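PDB 6LJ9: SUMO-1 cysteine protease S273R from African swine fever virus pig/Kenya/KEN-50/1950, which probably cleaves the viral polyprotein precursors pp220 and pp62 as a cysteine protease, yielding core-shell proteins, and dampens host innate immune signalling. Local coordinates for residues B[98-110]-B[139-153]. Residues are numbered along the deposited sequence; the frame is centred on the assembly and turned at random.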
# COMPACT_ATOMS: atom_id res chain seq x y z
N GLN B 98 -1.14 14.47 -6.98
CA GLN B 98 -1.25 14.79 -5.56
C GLN B 98 -2.40 14.05 -4.90
O GLN B 98 -2.32 13.72 -3.71
CB GLN B 98 -1.41 16.30 -5.38
CG GLN B 98 -0.13 17.10 -5.60
CD GLN B 98 -0.37 18.60 -5.55
OE1 GLN B 98 -1.39 19.09 -6.03
NE2 GLN B 98 0.57 19.33 -4.96
N ARG B 99 -3.48 13.79 -5.64
CA ARG B 99 -4.60 13.05 -5.06
C ARG B 99 -4.31 11.56 -4.98
O ARG B 99 -4.74 10.89 -4.03
CB ARG B 99 -5.87 13.30 -5.88
CG ARG B 99 -6.55 14.63 -5.60
CD ARG B 99 -7.65 14.92 -6.60
NE ARG B 99 -8.46 16.07 -6.19
CZ ARG B 99 -8.11 17.33 -6.37
NH1 ARG B 99 -6.96 17.63 -6.96
NH2 ARG B 99 -8.91 18.31 -5.96
N TRP B 100 -3.58 11.01 -5.95
CA TRP B 100 -3.23 9.60 -5.91
C TRP B 100 -2.27 9.30 -4.76
O TRP B 100 -2.27 8.19 -4.22
CB TRP B 100 -2.62 9.16 -7.24
CG TRP B 100 -3.60 9.14 -8.37
CD1 TRP B 100 -4.94 9.36 -8.30
CD2 TRP B 100 -3.30 8.90 -9.75
NE1 TRP B 100 -5.51 9.26 -9.55
CE2 TRP B 100 -4.52 8.98 -10.46
CE3 TRP B 100 -2.13 8.62 -10.46
CZ2 TRP B 100 -4.60 8.79 -11.83
CZ3 TRP B 100 -2.21 8.43 -11.83
CH2 TRP B 100 -3.43 8.52 -12.50
N ALA B 101 -1.45 10.28 -4.37
CA ALA B 101 -0.54 10.09 -3.24
C ALA B 101 -1.29 9.96 -1.92
O ALA B 101 -0.72 9.44 -0.96
CB ALA B 101 0.45 11.25 -3.17
N ILE B 102 -2.54 10.41 -1.86
CA ILE B 102 -3.36 10.19 -0.67
C ILE B 102 -3.71 8.72 -0.54
O ILE B 102 -3.56 8.11 0.52
CB ILE B 102 -4.62 11.07 -0.72
CG1 ILE B 102 -4.27 12.52 -1.06
CG2 ILE B 102 -5.37 11.00 0.61
CD1 ILE B 102 -5.48 13.40 -1.29
N LYS B 103 -4.20 8.12 -1.63
CA LYS B 103 -4.65 6.74 -1.61
C LYS B 103 -3.47 5.76 -1.59
O LYS B 103 -3.45 4.82 -0.80
CB LYS B 103 -5.56 6.47 -2.81
CG LYS B 103 -5.83 5.01 -3.11
CD LYS B 103 -6.78 4.88 -4.29
CE LYS B 103 -6.78 3.47 -4.85
NZ LYS B 103 -7.16 2.46 -3.83
N TYR B 104 -2.49 5.99 -2.46
CA TYR B 104 -1.28 5.17 -2.50
C TYR B 104 -0.24 5.84 -1.61
O TYR B 104 0.48 6.75 -2.05
CB TYR B 104 -0.79 5.01 -3.94
CG TYR B 104 -1.81 4.37 -4.85
CD1 TYR B 104 -1.95 2.99 -4.90
CD2 TYR B 104 -2.64 5.15 -5.66
CE1 TYR B 104 -2.88 2.40 -5.73
CE2 TYR B 104 -3.57 4.56 -6.49
CZ TYR B 104 -3.69 3.19 -6.53
OH TYR B 104 -4.62 2.60 -7.36
N THR B 105 -0.15 5.39 -0.36
CA THR B 105 0.65 6.06 0.66
C THR B 105 2.14 5.77 0.54
O THR B 105 2.93 6.36 1.28
CB THR B 105 0.17 5.67 2.05
OG1 THR B 105 0.30 4.25 2.23
CG2 THR B 105 -1.29 6.06 2.23
N LYS B 106 2.55 4.87 -0.36
CA LYS B 106 3.97 4.64 -0.65
C LYS B 106 4.36 5.16 -2.03
O LYS B 106 5.33 4.68 -2.61
CB LYS B 106 4.31 3.15 -0.52
CG LYS B 106 4.18 2.60 0.90
CD LYS B 106 4.85 1.24 1.02
CE LYS B 106 4.73 0.69 2.44
NZ LYS B 106 3.33 0.38 2.81
N PHE B 107 3.61 6.12 -2.55
CA PHE B 107 3.83 6.68 -3.88
C PHE B 107 4.35 8.10 -3.76
O PHE B 107 3.76 8.92 -3.05
CB PHE B 107 2.53 6.64 -4.70
CG PHE B 107 2.59 7.44 -5.97
CD1 PHE B 107 3.42 7.04 -7.01
CD2 PHE B 107 1.81 8.57 -6.13
CE1 PHE B 107 3.47 7.77 -8.18
CE2 PHE B 107 1.86 9.30 -7.30
CZ PHE B 107 2.69 8.90 -8.33
N PHE B 108 5.45 8.39 -4.45
CA PHE B 108 6.06 9.71 -4.44
C PHE B 108 5.68 10.43 -5.72
O PHE B 108 6.06 10.00 -6.82
CB PHE B 108 7.58 9.61 -4.29
CG PHE B 108 8.26 10.92 -4.03
CD1 PHE B 108 8.58 11.77 -5.08
CD2 PHE B 108 8.58 11.31 -2.74
CE1 PHE B 108 9.21 12.98 -4.85
CE2 PHE B 108 9.21 12.52 -2.51
CZ PHE B 108 9.52 13.36 -3.56
N ASN B 109 4.94 11.53 -5.59
CA ASN B 109 4.54 12.34 -6.74
C ASN B 109 5.54 13.48 -6.90
O ASN B 109 5.83 14.20 -5.94
CB ASN B 109 3.12 12.87 -6.56
CG ASN B 109 2.93 13.58 -5.24
OD1 ASN B 109 3.02 12.97 -4.17
ND2 ASN B 109 2.68 14.88 -5.30
N CYS B 110 6.08 13.62 -8.11
CA CYS B 110 7.13 14.61 -8.33
C CYS B 110 6.55 16.02 -8.19
O CYS B 110 5.38 16.25 -8.54
CB CYS B 110 7.75 14.42 -9.71
SG CYS B 110 6.60 14.63 -11.08
N GLN B 139 7.43 15.61 -0.32
CA GLN B 139 6.40 15.56 -1.34
C GLN B 139 5.17 16.30 -0.82
O GLN B 139 5.07 16.60 0.37
CB GLN B 139 6.03 14.11 -1.70
CG GLN B 139 5.32 13.34 -0.61
CD GLN B 139 5.04 11.91 -1.01
OE1 GLN B 139 5.61 10.98 -0.44
NE2 GLN B 139 4.17 11.72 -2.00
N TYR B 140 4.25 16.59 -1.72
CA TYR B 140 3.09 17.42 -1.39
C TYR B 140 1.82 16.61 -1.61
O TYR B 140 1.37 16.43 -2.75
CB TYR B 140 3.11 18.71 -2.19
CG TYR B 140 4.23 19.62 -1.74
CD1 TYR B 140 5.50 19.52 -2.30
CD2 TYR B 140 4.03 20.56 -0.74
CE1 TYR B 140 6.53 20.34 -1.88
CE2 TYR B 140 5.05 21.38 -0.31
CZ TYR B 140 6.30 21.27 -0.89
OH TYR B 140 7.32 22.09 -0.47
N VAL B 141 1.26 16.11 -0.51
CA VAL B 141 0.02 15.35 -0.50
C VAL B 141 -1.08 16.26 0.03
O VAL B 141 -0.91 16.88 1.09
CB VAL B 141 0.16 14.08 0.36
CG1 VAL B 141 -1.14 13.31 0.39
CG2 VAL B 141 1.29 13.21 -0.17
N GLU B 142 -2.19 16.32 -0.69
CA GLU B 142 -3.23 17.35 -0.49
C GLU B 142 -2.53 18.69 -0.68
O GLU B 142 -1.86 18.88 -1.71
CB GLU B 142 -3.93 17.15 0.86
CG GLU B 142 -4.30 15.71 1.17
CD GLU B 142 -5.24 15.59 2.35
OE1 GLU B 142 -6.05 16.52 2.56
OE2 GLU B 142 -5.17 14.56 3.07
N GLY B 143 -2.63 19.63 0.26
CA GLY B 143 -1.87 20.86 0.17
C GLY B 143 -0.85 20.94 1.28
O GLY B 143 -0.54 22.03 1.78
N LYS B 144 -0.30 19.79 1.66
CA LYS B 144 0.55 19.67 2.84
C LYS B 144 1.85 18.97 2.48
O LYS B 144 1.86 17.97 1.75
CB LYS B 144 -0.17 18.90 3.94
CG LYS B 144 0.69 18.55 5.14
CD LYS B 144 -0.11 17.80 6.19
CE LYS B 144 0.78 17.36 7.33
NZ LYS B 144 1.53 18.50 7.91
N ALA B 145 2.96 19.49 3.00
CA ALA B 145 4.26 18.85 2.83
C ALA B 145 4.33 17.57 3.64
O ALA B 145 3.84 17.50 4.77
CB ALA B 145 5.38 19.80 3.25
N VAL B 146 4.95 16.54 3.06
CA VAL B 146 4.95 15.21 3.65
C VAL B 146 6.29 14.54 3.36
O VAL B 146 6.81 14.62 2.24
CB VAL B 146 3.78 14.36 3.10
CG1 VAL B 146 4.08 12.87 3.22
CG2 VAL B 146 2.49 14.70 3.84
N LYS B 147 6.85 13.88 4.38
CA LYS B 147 8.01 13.02 4.22
C LYS B 147 7.63 11.63 4.70
O LYS B 147 7.24 11.45 5.86
CB LYS B 147 9.21 13.55 5.01
CG LYS B 147 9.64 14.95 4.60
CD LYS B 147 11.15 15.13 4.68
CE LYS B 147 11.68 14.81 6.06
NZ LYS B 147 12.83 15.68 6.43
N ARG B 148 7.75 10.65 3.81
CA ARG B 148 7.33 9.28 4.10
C ARG B 148 8.09 8.34 3.18
O ARG B 148 8.46 8.72 2.07
CB ARG B 148 5.81 9.12 3.90
CG ARG B 148 5.36 9.35 2.47
CD ARG B 148 3.85 9.28 2.35
NE ARG B 148 3.42 9.29 0.95
CZ ARG B 148 2.15 9.31 0.55
NH1 ARG B 148 1.17 9.33 1.45
NH2 ARG B 148 1.87 9.32 -0.74
N PRO B 149 8.34 7.10 3.62
CA PRO B 149 9.04 6.14 2.75
C PRO B 149 8.16 5.73 1.58
O PRO B 149 7.03 5.29 1.76
CB PRO B 149 9.33 4.96 3.69
CG PRO B 149 8.29 5.07 4.76
CD PRO B 149 8.06 6.54 4.95
N CYS B 150 8.71 5.87 0.37
CA CYS B 150 8.00 5.56 -0.86
C CYS B 150 8.82 4.56 -1.67
O CYS B 150 10.03 4.75 -1.86
CB CYS B 150 7.75 6.82 -1.68
SG CYS B 150 6.78 8.09 -0.83
N ASN B 151 8.16 3.50 -2.14
CA ASN B 151 8.78 2.52 -3.03
C ASN B 151 8.27 2.64 -4.46
O ASN B 151 8.54 1.75 -5.28
CB ASN B 151 8.56 1.10 -2.50
CG ASN B 151 7.10 0.79 -2.22
OD1 ASN B 151 6.20 1.50 -2.65
ND2 ASN B 151 6.86 -0.29 -1.48
N THR B 152 7.54 3.70 -4.78
CA THR B 152 7.15 4.00 -6.15
C THR B 152 7.31 5.50 -6.40
O THR B 152 7.08 6.32 -5.51
CB THR B 152 5.70 3.58 -6.46
OG1 THR B 152 4.83 4.04 -5.41
CG2 THR B 152 5.59 2.07 -6.59
N PHE B 153 7.71 5.83 -7.62
CA PHE B 153 7.95 7.21 -8.04
C PHE B 153 7.27 7.44 -9.38
O PHE B 153 7.37 6.61 -10.28
CB PHE B 153 9.45 7.50 -8.13
CG PHE B 153 9.78 8.90 -8.59
CD1 PHE B 153 9.96 9.18 -9.94
CD2 PHE B 153 9.91 9.93 -7.68
CE1 PHE B 153 10.26 10.46 -10.36
CE2 PHE B 153 10.21 11.21 -8.09
CZ PHE B 153 10.39 11.47 -9.44
O HOH W 1 5.14 16.79 -4.78
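Arg148 reaches from the loop after the hairpin 139-146 to the end of helix 90-103. Its NH2 donates to Ala101 O at 2.6 Å and to Phe107 O at 3.0 Å, both close to the guanidinium plane. One face of the group lies against Val141 CG2. Thr105 O lies over the opposite face, offset toward the rim and not hydrogen-bonded to it. The extended run from CG to NE brings the guanidinium to the carbonyls of the last helical turn and the turn after it.

Gln139 NE2 is the second donor to Phe107 O, also at 3.0 Å. That bond is nearly straight (172°), in the carbonyl plane and on a lone pair. The same NE2 donates to Asn109 OD1 at 2.8 Å, while Asn109 ND2 bonds to Tyr140 O from above the carbonyl plane. The Asn109 amide is thus held at both ends. A water also links Asn109 O to Tyr140 N.

Backbone bonds join strand 107-109 and the residue before it to strand 152-158: Phe108 N gives to Thr152 O at 2.8 Å, and Lys106 O receives Thr152 N. Thr152 OG1, placed between its backbone N and carbonyl carbon (chi1 47°), donates to the same oxygen from above its carbonyl plane at 2.9 Å.

Gln139 CB makes a CH-pi contact over one face of the Phe108 ring, and Cys150 SG a sulfur-aromatic contact at its edge. The Phe108 and Phe153 rings meet rim to rim. The apolar Ile102 CG1 packs on Val141 CG1 at 3.5 Å.

The Cys110-Cys155 disulfide ties the two chain regions covalently. Strand 107-109 is added in parallel to strand 152-158, as an outermost strand of the mixed five-stranded sheet in this Ulp1-like cysteine protease fold.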